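Local coordinates for protein aminopeptidase (Aneurinibacillus sp., PDB 2EK8) that probably removes amino acids from the N-terminal ends of peptides, working as a zinc-dependent aminopeptidase of peptidase family M28, at residues G237-A242 with L300-S305; H228-E233 with E272-I277; G296-D301 with A359-A364. One frame throughout, in Å; residues are numbered along the deposited sequence.

Contact 1: residues G237-A242 with L300-S305. With ZN (zinc ion), chain C; ZN (zinc ion), chain B.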
ATOM      1  N   GLY A 237       6.012   4.656 -10.930  1.00 16.52           N
ATOM      2  CA  GLY A 237       5.553   3.389 -10.382  1.00 15.40           C
ATOM      3  C   GLY A 237       5.775   2.137 -11.208  1.00 15.15           C
ATOM      4  O   GLY A 237       4.875   1.295 -11.313  1.00 14.05           O
ATOM      5  N   ALA A 238       6.964   1.995 -11.787  1.00 14.11           N
ATOM      6  CA  ALA A 238       7.264   0.818 -12.589  1.00 13.00           C
ATOM      7  C   ALA A 238       7.243  -0.416 -11.693  1.00 13.71           C
ATOM      8  O   ALA A 238       6.620  -1.425 -12.029  1.00 12.43           O
ATOM      9  CB  ALA A 238       8.631   0.961 -13.259  1.00 13.94           C
ATOM     10  N   ASN A 239       7.917  -0.341 -10.551  1.00 13.46           N
ATOM     11  CA  ASN A 239       7.924  -1.485  -9.655  1.00 15.06           C
ATOM     12  C   ASN A 239       6.795  -1.421  -8.639  1.00 14.56           C
ATOM     13  O   ASN A 239       6.274  -2.454  -8.221  1.00 15.90           O
ATOM     14  CB  ASN A 239       9.261  -1.623  -8.922  1.00 15.02           C
ATOM     15  CG  ASN A 239       9.418  -2.993  -8.304  1.00 12.81           C
ATOM     16  OD1 ASN A 239       9.108  -3.995  -8.951  1.00 13.48           O
ATOM     17  ND2 ASN A 239       9.888  -3.053  -7.055  1.00 14.17           N
ATOM     18  N   ASP A 240       6.407  -0.209  -8.253  1.00 14.27           N
ATOM     19  CA  ASP A 240       5.330  -0.039  -7.284  1.00 14.69           C
ATOM     20  C   ASP A 240       4.162   0.713  -7.919  1.00 13.69           C
ATOM     21  O   ASP A 240       4.146   1.945  -7.923  1.00 14.78           O
ATOM     22  CB  ASP A 240       5.845   0.715  -6.050  1.00 14.12           C
ATOM     23  CG  ASP A 240       4.796   0.840  -4.961  1.00 17.29           C
ATOM     24  OD1 ASP A 240       3.808   0.081  -5.002  1.00 17.47           O
ATOM     25  OD2 ASP A 240       4.964   1.688  -4.059  1.00 17.26           O
ATOM     26  N   ASP A 241       3.184  -0.017  -8.458  1.00 12.35           N
ATOM     27  CA  ASP A 241       3.173  -1.475  -8.459  1.00 11.56           C
ATOM     28  C   ASP A 241       2.816  -2.025  -9.843  1.00 12.02           C
ATOM     29  O   ASP A 241       2.013  -2.951  -9.963  1.00 11.66           O
ATOM     30  CB  ASP A 241       2.161  -1.974  -7.414  1.00 11.25           C
ATOM     31  CG  ASP A 241       2.182  -3.487  -7.232  1.00 11.44           C
ATOM     32  OD1 ASP A 241       3.216  -4.126  -7.523  1.00 10.63           O
ATOM     33  OD2 ASP A 241       1.159  -4.036  -6.766  1.00 10.96           O
ATOM     34  N   ALA A 242       3.398  -1.449 -10.894  1.00 12.48           N
ATOM     35  CA  ALA A 242       3.125  -1.943 -12.239  1.00 12.25           C
ATOM     36  C   ALA A 242       3.647  -3.378 -12.321  1.00 12.81           C
ATOM     37  O   ALA A 242       3.105  -4.205 -13.050  1.00 13.36           O
ATOM     38  CB  ALA A 242       3.812  -1.064 -13.287  1.00 12.33           C
ATOM     39  N   LEU A 300       0.520  -9.116  -4.792  1.00 11.67           N
ATOM     40  CA  LEU A 300       1.784  -8.877  -5.478  1.00 11.59           C
ATOM     41  C   LEU A 300       2.058  -7.374  -5.458  1.00 11.84           C
ATOM     42  O   LEU A 300       1.334  -6.600  -6.072  1.00 11.25           O
ATOM     43  CB  LEU A 300       1.682  -9.364  -6.925  1.00 12.36           C
ATOM     44  CG  LEU A 300       1.424 -10.864  -7.095  1.00 13.92           C
ATOM     45  CD1 LEU A 300       0.726 -11.133  -8.418  1.00 15.93           C
ATOM     46  CD2 LEU A 300       2.754 -11.605  -7.016  1.00 18.86           C
ATOM     47  N   ASP A 301       3.100  -6.964  -4.748  1.00 13.00           N
ATOM     48  CA  ASP A 301       3.432  -5.546  -4.654  1.00 12.96           C
ATOM     49  C   ASP A 301       4.949  -5.429  -4.607  1.00 12.91           C
ATOM     50  O   ASP A 301       5.574  -5.876  -3.641  1.00 12.79           O
ATOM     51  CB  ASP A 301       2.820  -4.952  -3.373  1.00 13.10           C
ATOM     52  CG  ASP A 301       2.710  -3.426  -3.410  1.00 15.00           C
ATOM     53  OD1 ASP A 301       3.353  -2.790  -4.269  1.00 15.17           O
ATOM     54  OD2 ASP A 301       1.979  -2.859  -2.565  1.00 13.44           O
ATOM     55  N   MET A 302       5.515  -4.829  -5.657  1.00 12.98           N
ATOM     56  CA  MET A 302       6.956  -4.621  -5.807  1.00 14.44           C
ATOM     57  C   MET A 302       7.649  -5.967  -5.949  1.00 13.01           C
ATOM     58  O   MET A 302       8.261  -6.482  -5.012  1.00 12.89           O
ATOM     59  CB  MET A 302       7.487  -3.809  -4.615  1.00 12.80           C
ATOM     60  CG  MET A 302       6.796  -2.443  -4.540  1.00 15.61           C
ATOM     61  SD  MET A 302       7.303  -1.313  -3.238  1.00 17.80           S
ATOM     62  CE  MET A 302       6.583  -2.055  -1.827  1.00 21.66           C
ATOM     63  N   VAL A 303       7.552  -6.521  -7.154  1.00 12.29           N
ATOM     64  CA  VAL A 303       8.101  -7.833  -7.451  1.00 12.86           C
ATOM     65  C   VAL A 303       8.969  -7.900  -8.705  1.00 13.21           C
ATOM     66  O   VAL A 303       9.079  -8.962  -9.325  1.00 13.11           O
ATOM     67  CB  VAL A 303       6.954  -8.860  -7.583  1.00 11.46           C
ATOM     68  CG1 VAL A 303       6.262  -9.037  -6.234  1.00 11.09           C
ATOM     69  CG2 VAL A 303       5.933  -8.382  -8.620  1.00 10.96           C
ATOM     70  N   GLY A 304       9.595  -6.784  -9.077  1.00 14.63           N
ATOM     71  CA  GLY A 304      10.429  -6.800 -10.269  1.00 15.52           C
ATOM     72  C   GLY A 304      11.654  -5.900 -10.300  1.00 17.16           C
ATOM     73  O   GLY A 304      12.237  -5.710 -11.366  1.00 18.39           O
ATOM     74  N   SER A 305      12.066  -5.366  -9.151  1.00 17.30           N
ATOM     75  CA  SER A 305      13.223  -4.467  -9.110  1.00 18.55           C
ATOM     76  C   SER A 305      14.580  -5.153  -8.999  1.00 19.42           C
ATOM     77  O   SER A 305      14.826  -5.927  -8.076  1.00 19.42           O
ATOM     78  CB  SER A 305      13.088  -3.474  -7.957  1.00 18.20           C
ATOM     79  OG  SER A 305      14.207  -2.600  -7.918  1.00 19.59           O
TER
HETATM   80 ZN    ZN C1002       2.623  -0.891  -3.685  1.00 17.59          ZN
HETATM   81 ZN    ZN B1001       3.646   2.343  -2.683  1.00 19.96          ZN
HETATM   82  O   HOH W   1       2.686   0.389  -2.090  1.00 23.77           O
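The carboxylates of Asp240 and Asp301 stand 47° apart in plane and bring their OD1 atoms to 3.0 Å, a closeness between like charges made possible by the zinc ion of chain C that both bind. Beside them, Asp241 holds its carboxylate moderately turned from that of Asp301; its OD1 accepts the Met302 N-H at 3.0 Å from above the carboxylate plane rather than in it. The amide of Asn239 works in plane instead: Gly304 N donates to a lone pair of OD1 at 2.8 Å, though the N-H is bent to 136°. ND2 of the same amide rests 3.4 Å from Ser305 CB and finds its hydrogen-bond partner in Glu367.

With CG anti to the backbone N in Asp240 (chi1 -176°), the carboxylate is carried up to the metals and bridges them, OD1 at 2.0 Å from the zinc of chain C and OD2 on the zinc of chain B. Asp301 grips the chain C zinc with both oxygens, OD2 the longer bond at 2.4 Å, and Ser346 also holds that OD2. Met302 lays CG against Asp240 CB (3.6 Å), packing the hydrocarbon root of the bridging ligand. A bridging aspartate followed by a cis peptide, here between Asp240 and Asp241, belongs to the dinuclear zinc site of M28 aminopeptidases.

Contact 2: residues H228-E233 with E272-I277; sequences HHDSVE and EENGLI. With ZN (zinc ion), chain C; ZN (zinc ion), chain B.
His228 and Glu272 bring their CA atoms to 6.0 Å where two loops leave the C-terminal ends of the parallel strands 222-228 and 263-269, and Val232 faces Glu273 a little farther on. These loops carry part of the dinuclear zinc site of an M28 peptidase, the second with consecutive glutamates: Glu273 binds metal here, Glu272 meets the bridging water.

Asp230 ties the loops together. Its OD2 takes the Glu273 N-H at 3.0 Å on the syn lone pair. OD1 is held by two donors from opposite faces of the carboxylate plane, Glu272 N on one and His228 ND1, 2.9 Å away, on the other. This His-carboxylate bond leaves NE2 directed to the zinc of chain C and would probably make the imidazole a stronger donor to the metal; Asp230 is thus a second-shell residue that helps, with the zinc on NE2, to set the ring's rotation.

The Glu272 side chain runs over one face of that imidazole. CG sits 3.7 Å from the ring centroid in a CH-pi contact, and the bend at chi2 (-80°) folds the carboxylate back over the ring, its plane 21° from the imidazole's. OE1 ends 3.3 Å from NE2 without a hydrogen to share, and accepts a bond from water 1, which bridges the two zincs. Glu273 binds the zinc of chain B unevenly, with OE2 the nearer oxygen and OE1 at 2.6 Å, while Val232 CG1 packs against its CD. Water 2 links the two loops once more, accepting from Val232 N and donating to Glu273 OE2 at 3.1 Å.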
ATOM      1  N   HIS A 228      -2.014  -3.558  -7.064  1.00 11.86           N
ATOM      2  CA  HIS A 228      -2.682  -2.264  -7.154  1.00 11.96           C
ATOM      3  C   HIS A 228      -2.127  -1.500  -8.345  1.00 11.96           C
ATOM      4  O   HIS A 228      -0.922  -1.554  -8.627  1.00 10.48           O
ATOM      5  CB  HIS A 228      -2.548  -1.466  -5.848  1.00 11.12           C
ATOM      6  CG  HIS A 228      -1.161  -0.986  -5.545  1.00 11.40           C
ATOM      7  ND1 HIS A 228      -0.709   0.264  -5.913  1.00 12.58           N
ATOM      8  CD2 HIS A 228      -0.153  -1.561  -4.848  1.00 12.15           C
ATOM      9  CE1 HIS A 228       0.517   0.440  -5.448  1.00 10.55           C
ATOM     10  NE2 HIS A 228       0.876  -0.653  -4.799  1.00 12.35           N
ATOM     11  N   HIS A 229      -3.015  -0.803  -9.051  1.00 12.10           N
ATOM     12  CA  HIS A 229      -2.620  -0.075 -10.250  1.00 12.82           C
ATOM     13  C   HIS A 229      -2.300   1.408 -10.121  1.00 13.11           C
ATOM     14  O   HIS A 229      -1.964   2.052 -11.117  1.00 13.62           O
ATOM     15  CB  HIS A 229      -3.659  -0.286 -11.366  1.00 11.64           C
ATOM     16  CG  HIS A 229      -5.088  -0.108 -10.935  1.00 12.53           C
ATOM     17  ND1 HIS A 229      -5.583   1.076 -10.431  1.00 13.19           N
ATOM     18  CD2 HIS A 229      -6.140  -0.959 -10.989  1.00 11.18           C
ATOM     19  CE1 HIS A 229      -6.878   0.945 -10.193  1.00  6.50           C
ATOM     20  NE2 HIS A 229      -7.239  -0.282 -10.524  1.00 14.30           N
ATOM     21  N   ASP A 230      -2.395   1.951  -8.911  1.00 13.16           N
ATOM     22  CA  ASP A 230      -2.077   3.361  -8.700  1.00 13.31           C
ATOM     23  C   ASP A 230      -0.656   3.468  -8.164  1.00 13.77           C
ATOM     24  O   ASP A 230      -0.094   2.486  -7.681  1.00 14.10           O
ATOM     25  CB  ASP A 230      -3.044   3.998  -7.697  1.00 12.76           C
ATOM     26  CG  ASP A 230      -2.902   3.420  -6.301  1.00 13.00           C
ATOM     27  OD1 ASP A 230      -2.922   2.177  -6.168  1.00 13.33           O
ATOM     28  OD2 ASP A 230      -2.777   4.206  -5.334  1.00 15.40           O
ATOM     29  N   SER A 231      -0.080   4.663  -8.267  1.00 14.83           N
ATOM     30  CA  SER A 231       1.269   4.923  -7.772  1.00 15.31           C
ATOM     31  C   SER A 231       1.216   6.266  -7.050  1.00 15.73           C
ATOM     32  O   SER A 231       0.216   6.986  -7.144  1.00 15.13           O
ATOM     33  CB  SER A 231       2.273   4.987  -8.932  1.00 14.92           C
ATOM     34  OG  SER A 231       2.120   6.182  -9.684  1.00 15.51           O
ATOM     35  N   VAL A 232       2.272   6.608  -6.320  1.00 16.25           N
ATOM     36  CA  VAL A 232       2.281   7.880  -5.610  1.00 16.94           C
ATOM     37  C   VAL A 232       2.644   9.015  -6.558  1.00 17.31           C
ATOM     38  O   VAL A 232       3.196   8.790  -7.638  1.00 17.03           O
ATOM     39  CB  VAL A 232       3.272   7.871  -4.420  1.00 16.94           C
ATOM     40  CG1 VAL A 232       2.876   6.773  -3.428  1.00 18.54           C
ATOM     41  CG2 VAL A 232       4.696   7.656  -4.914  1.00 16.87           C
ATOM     42  N   GLU A 233       2.312  10.233  -6.146  1.00 18.49           N
ATOM     43  CA  GLU A 233       2.584  11.432  -6.927  1.00 20.93           C
ATOM     44  C   GLU A 233       4.052  11.475  -7.364  1.00 20.73           C
ATOM     45  O   GLU A 233       4.947  11.163  -6.581  1.00 20.92           O
ATOM     46  CB  GLU A 233       2.264  12.668  -6.082  1.00 22.14           C
ATOM     47  CG  GLU A 233       2.178  13.975  -6.851  1.00 29.11           C
ATOM     48  CD  GLU A 233       0.863  14.133  -7.592  1.00 34.91           C
ATOM     49  OE1 GLU A 233      -0.203  14.051  -6.942  1.00 40.25           O
ATOM     50  OE2 GLU A 233       0.893  14.346  -8.822  1.00 38.90           O
ATOM     51  N   GLU A 272      -4.601   2.275  -3.651  1.00 13.71           N
ATOM     52  CA  GLU A 272      -3.924   1.507  -2.612  1.00 14.15           C
ATOM     53  C   GLU A 272      -3.021   2.431  -1.799  1.00 14.21           C
ATOM     54  O   GLU A 272      -2.894   2.289  -0.580  1.00 14.10           O
ATOM     55  CB  GLU A 272      -3.088   0.395  -3.254  1.00 13.93           C
ATOM     56  CG  GLU A 272      -2.328  -0.516  -2.291  1.00 15.77           C
ATOM     57  CD  GLU A 272      -1.027   0.084  -1.765  1.00 16.47           C
ATOM     58  OE1 GLU A 272      -0.530   1.081  -2.340  1.00 14.77           O
ATOM     59  OE2 GLU A 272      -0.495  -0.462  -0.774  1.00 19.44           O
ATOM     60  N   GLU A 273      -2.406   3.395  -2.478  1.00 15.11           N
ATOM     61  CA  GLU A 273      -1.486   4.320  -1.818  1.00 16.65           C
ATOM     62  C   GLU A 273      -2.197   5.303  -0.889  1.00 18.70           C
ATOM     63  O   GLU A 273      -1.561   5.923  -0.042  1.00 20.54           O
ATOM     64  CB  GLU A 273      -0.676   5.089  -2.866  1.00 16.15           C
ATOM     65  CG  GLU A 273       0.106   4.196  -3.833  1.00 15.91           C
ATOM     66  CD  GLU A 273       1.366   3.594  -3.226  1.00 13.26           C
ATOM     67  OE1 GLU A 273       1.561   3.695  -1.994  1.00 18.08           O
ATOM     68  OE2 GLU A 273       2.160   3.006  -3.994  1.00 18.09           O
ATOM     69  N   ASN A 274      -3.513   5.419  -1.043  1.00 19.09           N
ATOM     70  CA  ASN A 274      -4.332   6.325  -0.235  1.00 21.58           C
ATOM     71  C   ASN A 274      -4.882   5.666   1.020  1.00 21.27           C
ATOM     72  O   ASN A 274      -5.720   6.250   1.711  1.00 24.46           O
ATOM     73  CB  ASN A 274      -5.521   6.837  -1.052  1.00 22.43           C
ATOM     74  CG  ASN A 274      -5.098   7.645  -2.252  1.00 25.78           C
ATOM     75  OD1 ASN A 274      -4.946   8.868  -2.177  1.00 29.57           O
ATOM     76  ND2 ASN A 274      -4.890   6.965  -3.370  1.00 27.10           N
ATOM     77  N   GLY A 275      -4.432   4.453   1.311  1.00 19.62           N
ATOM     78  CA  GLY A 275      -4.925   3.767   2.490  1.00 18.98           C
ATOM     79  C   GLY A 275      -5.706   2.505   2.169  1.00 17.79           C
ATOM     80  O   GLY A 275      -6.669   2.163   2.864  1.00 17.53           O
ATOM     81  N   LEU A 276      -5.294   1.818   1.108  1.00 16.04           N
ATOM     82  CA  LEU A 276      -5.925   0.565   0.701  1.00 15.24           C
ATOM     83  C   LEU A 276      -7.427   0.716   0.450  1.00 14.91           C
ATOM     84  O   LEU A 276      -8.188  -0.223   0.665  1.00 13.98           O
ATOM     85  CB  LEU A 276      -5.707  -0.494   1.788  1.00 16.05           C
ATOM     86  CG  LEU A 276      -4.309  -0.561   2.414  1.00 15.30           C
ATOM     87  CD1 LEU A 276      -4.273  -1.633   3.496  1.00 14.39           C
ATOM     88  CD2 LEU A 276      -3.282  -0.863   1.338  1.00 14.60           C
ATOM     89  N   ILE A 277      -7.851   1.881  -0.024  1.00 13.78           N
ATOM     90  CA  ILE A 277      -9.274   2.121  -0.263  1.00 15.27           C
ATOM     91  C   ILE A 277      -9.911   1.126  -1.238  1.00 13.44           C
ATOM     92  O   ILE A 277     -10.982   0.573  -0.968  1.00 11.92           O
ATOM     93  CB  ILE A 277      -9.516   3.557  -0.792  1.00 16.05           C
ATOM     94  CG1 ILE A 277      -8.797   4.572   0.104  1.00 20.97           C
ATOM     95  CG2 ILE A 277     -11.005   3.858  -0.813  1.00 18.04           C
ATOM     96  CD1 ILE A 277      -9.194   4.505   1.560  1.00 26.37           C
TER
HETATM   97 ZN    ZN C1002       2.623  -0.891  -3.685  1.00 17.59          ZN
HETATM   98 ZN    ZN B1001       3.646   2.343  -2.683  1.00 19.96          ZN
HETATM   99  O   HOH W   2       4.083   4.066  -6.154  1.00 15.34           O
HETATM  100  O   HOH W   1       2.686   0.389  -2.090  1.00 23.77           O

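Contact 3: residues G296-D301 with A359-A364; sequences GMFQLD and ALFIHA. With ZN (zinc ion), chain C.
Phe298 and Phe361 lie on the same face of the sheet with their rings nearly parallel, 15° apart, but slid so far that they barely overlap: the centroids are 5.7 Å apart and the contact is made by Phe298 CD1 on Phe361 CE2 at 3.4 Å. CG stands anti to the carbonyl carbon in both residues (chi1 -66° and -71°), and the shared torsion sets the two rings in like orientation, side by side. Val323 of helix 322-334 touches both. Leu300 CD2 extends this apolar row to Phe361 CB. With an alanine at Phe361, a gap would probably open beside Phe298 and Val323, leaving the Phe298 ring freer to turn.

Beneath the rings, strands 294-300 and 358-364 pair in parallel within the M28 alpha/beta domain. Gln299 is the connecting residue, its N bonded to Ala359 O and its O accepting Phe361 N at 2.8 Å; the last bond, Asp301 N to Phe361 O, is weak at 3.3 Å. On the other face, Leu360 CD1 reaches over to Asp301 CB at 3.5 Å, packing against the stem of this zinc ligand, while Gln299 turns its amide NE2 to Ser346. Ile362 CG1 lies 3.2 Å from Asp301 O.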
ATOM      1  N   GLY A 296      -7.518 -18.422  -0.038  1.00 12.50           N
ATOM      2  CA  GLY A 296      -6.296 -17.645  -0.004  1.00 11.59           C
ATOM      3  C   GLY A 296      -6.294 -16.444  -0.924  1.00 11.47           C
ATOM      4  O   GLY A 296      -6.924 -16.454  -1.980  1.00 10.34           O
ATOM      5  N   MET A 297      -5.583 -15.405  -0.504  1.00 10.70           N
ATOM      6  CA  MET A 297      -5.447 -14.187  -1.284  1.00 11.13           C
ATOM      7  C   MET A 297      -3.950 -13.911  -1.394  1.00 11.18           C
ATOM      8  O   MET A 297      -3.256 -13.816  -0.384  1.00 11.59           O
ATOM      9  CB  MET A 297      -6.165 -13.025  -0.585  1.00 11.19           C
ATOM     10  CG  MET A 297      -6.165 -11.707  -1.357  1.00 13.27           C
ATOM     11  SD  MET A 297      -4.671 -10.731  -1.127  1.00 13.82           S
ATOM     12  CE  MET A 297      -4.828  -9.544  -2.466  1.00 24.47           C
ATOM     13  N   PHE A 298      -3.455 -13.840  -2.627  1.00 11.45           N
ATOM     14  CA  PHE A 298      -2.042 -13.568  -2.891  1.00 11.97           C
ATOM     15  C   PHE A 298      -1.931 -12.115  -3.362  1.00 12.77           C
ATOM     16  O   PHE A 298      -2.556 -11.751  -4.352  1.00 14.44           O
ATOM     17  CB  PHE A 298      -1.513 -14.474  -4.013  1.00 12.26           C
ATOM     18  CG  PHE A 298      -1.476 -15.939  -3.665  1.00 12.15           C
ATOM     19  CD1 PHE A 298      -0.257 -16.605  -3.540  1.00 13.00           C
ATOM     20  CD2 PHE A 298      -2.653 -16.659  -3.491  1.00 12.94           C
ATOM     21  CE1 PHE A 298      -0.210 -17.966  -3.247  1.00 13.09           C
ATOM     22  CE2 PHE A 298      -2.618 -18.025  -3.195  1.00 13.98           C
ATOM     23  CZ  PHE A 298      -1.393 -18.677  -3.075  1.00 15.34           C
ATOM     24  N   GLN A 299      -1.153 -11.294  -2.653  1.00 12.22           N
ATOM     25  CA  GLN A 299      -0.957  -9.893  -3.036  1.00 11.46           C
ATOM     26  C   GLN A 299       0.446  -9.720  -3.610  1.00 12.04           C
ATOM     27  O   GLN A 299       1.435 -10.135  -2.998  1.00 11.67           O
ATOM     28  CB  GLN A 299      -1.122  -8.959  -1.828  1.00 11.30           C
ATOM     29  CG  GLN A 299      -0.741  -7.489  -2.096  1.00 10.98           C
ATOM     30  CD  GLN A 299      -1.716  -6.768  -3.023  1.00 12.16           C
ATOM     31  OE1 GLN A 299      -2.683  -7.355  -3.513  1.00 13.97           O
ATOM     32  NE2 GLN A 299      -1.462  -5.484  -3.263  1.00 13.71           N
ATOM     33  N   LEU A 300       0.520  -9.116  -4.792  1.00 11.67           N
ATOM     34  CA  LEU A 300       1.784  -8.877  -5.478  1.00 11.59           C
ATOM     35  C   LEU A 300       2.058  -7.374  -5.458  1.00 11.84           C
ATOM     36  O   LEU A 300       1.334  -6.600  -6.072  1.00 11.25           O
ATOM     37  CB  LEU A 300       1.682  -9.364  -6.925  1.00 12.36           C
ATOM     38  CG  LEU A 300       1.424 -10.864  -7.095  1.00 13.92           C
ATOM     39  CD1 LEU A 300       0.726 -11.133  -8.418  1.00 15.93           C
ATOM     40  CD2 LEU A 300       2.754 -11.605  -7.016  1.00 18.86           C
ATOM     41  N   ASP A 301       3.100  -6.964  -4.748  1.00 13.00           N
ATOM     42  CA  ASP A 301       3.432  -5.546  -4.654  1.00 12.96           C
ATOM     43  C   ASP A 301       4.949  -5.429  -4.607  1.00 12.91           C
ATOM     44  O   ASP A 301       5.574  -5.876  -3.641  1.00 12.79           O
ATOM     45  CB  ASP A 301       2.820  -4.952  -3.373  1.00 13.10           C
ATOM     46  CG  ASP A 301       2.710  -3.426  -3.410  1.00 15.00           C
ATOM     47  OD1 ASP A 301       3.353  -2.790  -4.269  1.00 15.17           O
ATOM     48  OD2 ASP A 301       1.979  -2.859  -2.565  1.00 13.44           O
ATOM     49  N   ALA A 359      -1.303 -13.175   2.051  1.00 12.51           N
ATOM     50  CA  ALA A 359       0.110 -12.867   2.173  1.00 12.55           C
ATOM     51  C   ALA A 359       0.552 -11.959   1.035  1.00 13.26           C
ATOM     52  O   ALA A 359       0.017 -12.022  -0.074  1.00 13.92           O
ATOM     53  CB  ALA A 359       0.936 -14.152   2.169  1.00 11.51           C
ATOM     54  N   LEU A 360       1.524 -11.107   1.339  1.00 13.26           N
ATOM     55  CA  LEU A 360       2.105 -10.182   0.377  1.00 12.94           C
ATOM     56  C   LEU A 360       3.433 -10.757  -0.107  1.00 13.42           C
ATOM     57  O   LEU A 360       4.252 -11.188   0.703  1.00 14.83           O
ATOM     58  CB  LEU A 360       2.369  -8.826   1.036  1.00 12.40           C
ATOM     59  CG  LEU A 360       3.448  -7.946   0.383  1.00 11.58           C
ATOM     60  CD1 LEU A 360       2.976  -7.471  -0.985  1.00 13.31           C
ATOM     61  CD2 LEU A 360       3.764  -6.756   1.289  1.00 13.73           C
ATOM     62  N   PHE A 361       3.628 -10.780  -1.421  1.00 12.16           N
ATOM     63  CA  PHE A 361       4.872 -11.260  -2.022  1.00 12.44           C
ATOM     64  C   PHE A 361       5.586 -10.005  -2.499  1.00 12.76           C
ATOM     65  O   PHE A 361       5.033  -9.223  -3.273  1.00 11.51           O
ATOM     66  CB  PHE A 361       4.570 -12.205  -3.187  1.00 11.93           C
ATOM     67  CG  PHE A 361       4.014 -13.531  -2.746  1.00 12.82           C
ATOM     68  CD1 PHE A 361       4.824 -14.659  -2.694  1.00 13.14           C
ATOM     69  CD2 PHE A 361       2.693 -13.636  -2.325  1.00 13.33           C
ATOM     70  CE1 PHE A 361       4.325 -15.878  -2.224  1.00 12.62           C
ATOM     71  CE2 PHE A 361       2.187 -14.851  -1.854  1.00 14.02           C
ATOM     72  CZ  PHE A 361       3.003 -15.968  -1.804  1.00 14.91           C
ATOM     73  N   ILE A 362       6.818  -9.825  -2.037  1.00 12.62           N
ATOM     74  CA  ILE A 362       7.586  -8.632  -2.363  1.00 12.09           C
ATOM     75  C   ILE A 362       9.076  -8.909  -2.196  1.00 12.89           C
ATOM     76  O   ILE A 362       9.460  -9.849  -1.506  1.00 13.00           O
ATOM     77  CB  ILE A 362       7.170  -7.492  -1.410  1.00 11.79           C
ATOM     78  CG1 ILE A 362       8.007  -6.238  -1.647  1.00 11.80           C
ATOM     79  CG2 ILE A 362       7.312  -7.962   0.039  1.00 13.26           C
ATOM     80  CD1 ILE A 362       7.445  -5.022  -0.928  1.00 13.74           C
ATOM     81  N   HIS A 363       9.905  -8.103  -2.854  1.00 13.36           N
ATOM     82  CA  HIS A 363      11.350  -8.250  -2.735  1.00 15.47           C
ATOM     83  C   HIS A 363      11.775  -7.267  -1.648  1.00 16.24           C
ATOM     84  O   HIS A 363      11.537  -6.060  -1.760  1.00 17.70           O
ATOM     85  CB  HIS A 363      12.041  -7.910  -4.058  1.00 14.79           C
ATOM     86  CG  HIS A 363      11.765  -8.889  -5.157  1.00 14.44           C
ATOM     87  ND1 HIS A 363      12.276 -10.169  -5.163  1.00 17.42           N
ATOM     88  CD2 HIS A 363      11.035  -8.770  -6.291  1.00 10.99           C
ATOM     89  CE1 HIS A 363      11.875 -10.797  -6.256  1.00  9.25           C
ATOM     90  NE2 HIS A 363      11.119  -9.969  -6.956  1.00 15.61           N
ATOM     91  N   ALA A 364      12.383  -7.792  -0.590  1.00 17.57           N
ATOM     92  CA  ALA A 364      12.825  -6.971   0.529  1.00 19.81           C
ATOM     93  C   ALA A 364      14.278  -7.272   0.885  1.00 21.06           C
ATOM     94  O   ALA A 364      14.751  -8.393   0.695  1.00 21.10           O
ATOM     95  CB  ALA A 364      11.926  -7.218   1.741  1.00 20.22           C
TER
HETATM   96 ZN    ZN C1002       2.623  -0.891  -3.685  1.00 17.59          ZN
HETATM   97  O   HOH W   1       2.686   0.389  -2.090  1.00 23.77           O

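In the fold
All three contacts belong to the M28 peptidase domain, whose parallel strands 263-269, 222-228, 294-300 and 358-364 adjoin in that order. Contacts 1 and 2 gather at the C-terminal ends of these strands, contact 1 adding the start of helix 238-255; contact 3 is the pairing of two strands leading up to them. Centres of contacts 1 and 3 are about 11 Å apart, of 1 and 2 about 12 Å, of 2 and 3 about 15 Å. Along the chain the segments of contacts 1 and 2 alternate; contact 3 begins after contact 2 has closed and shares Leu300 and Asp301 with contact 1. Ligands far apart in sequence thus converge on a single metal centre, His371 completing it.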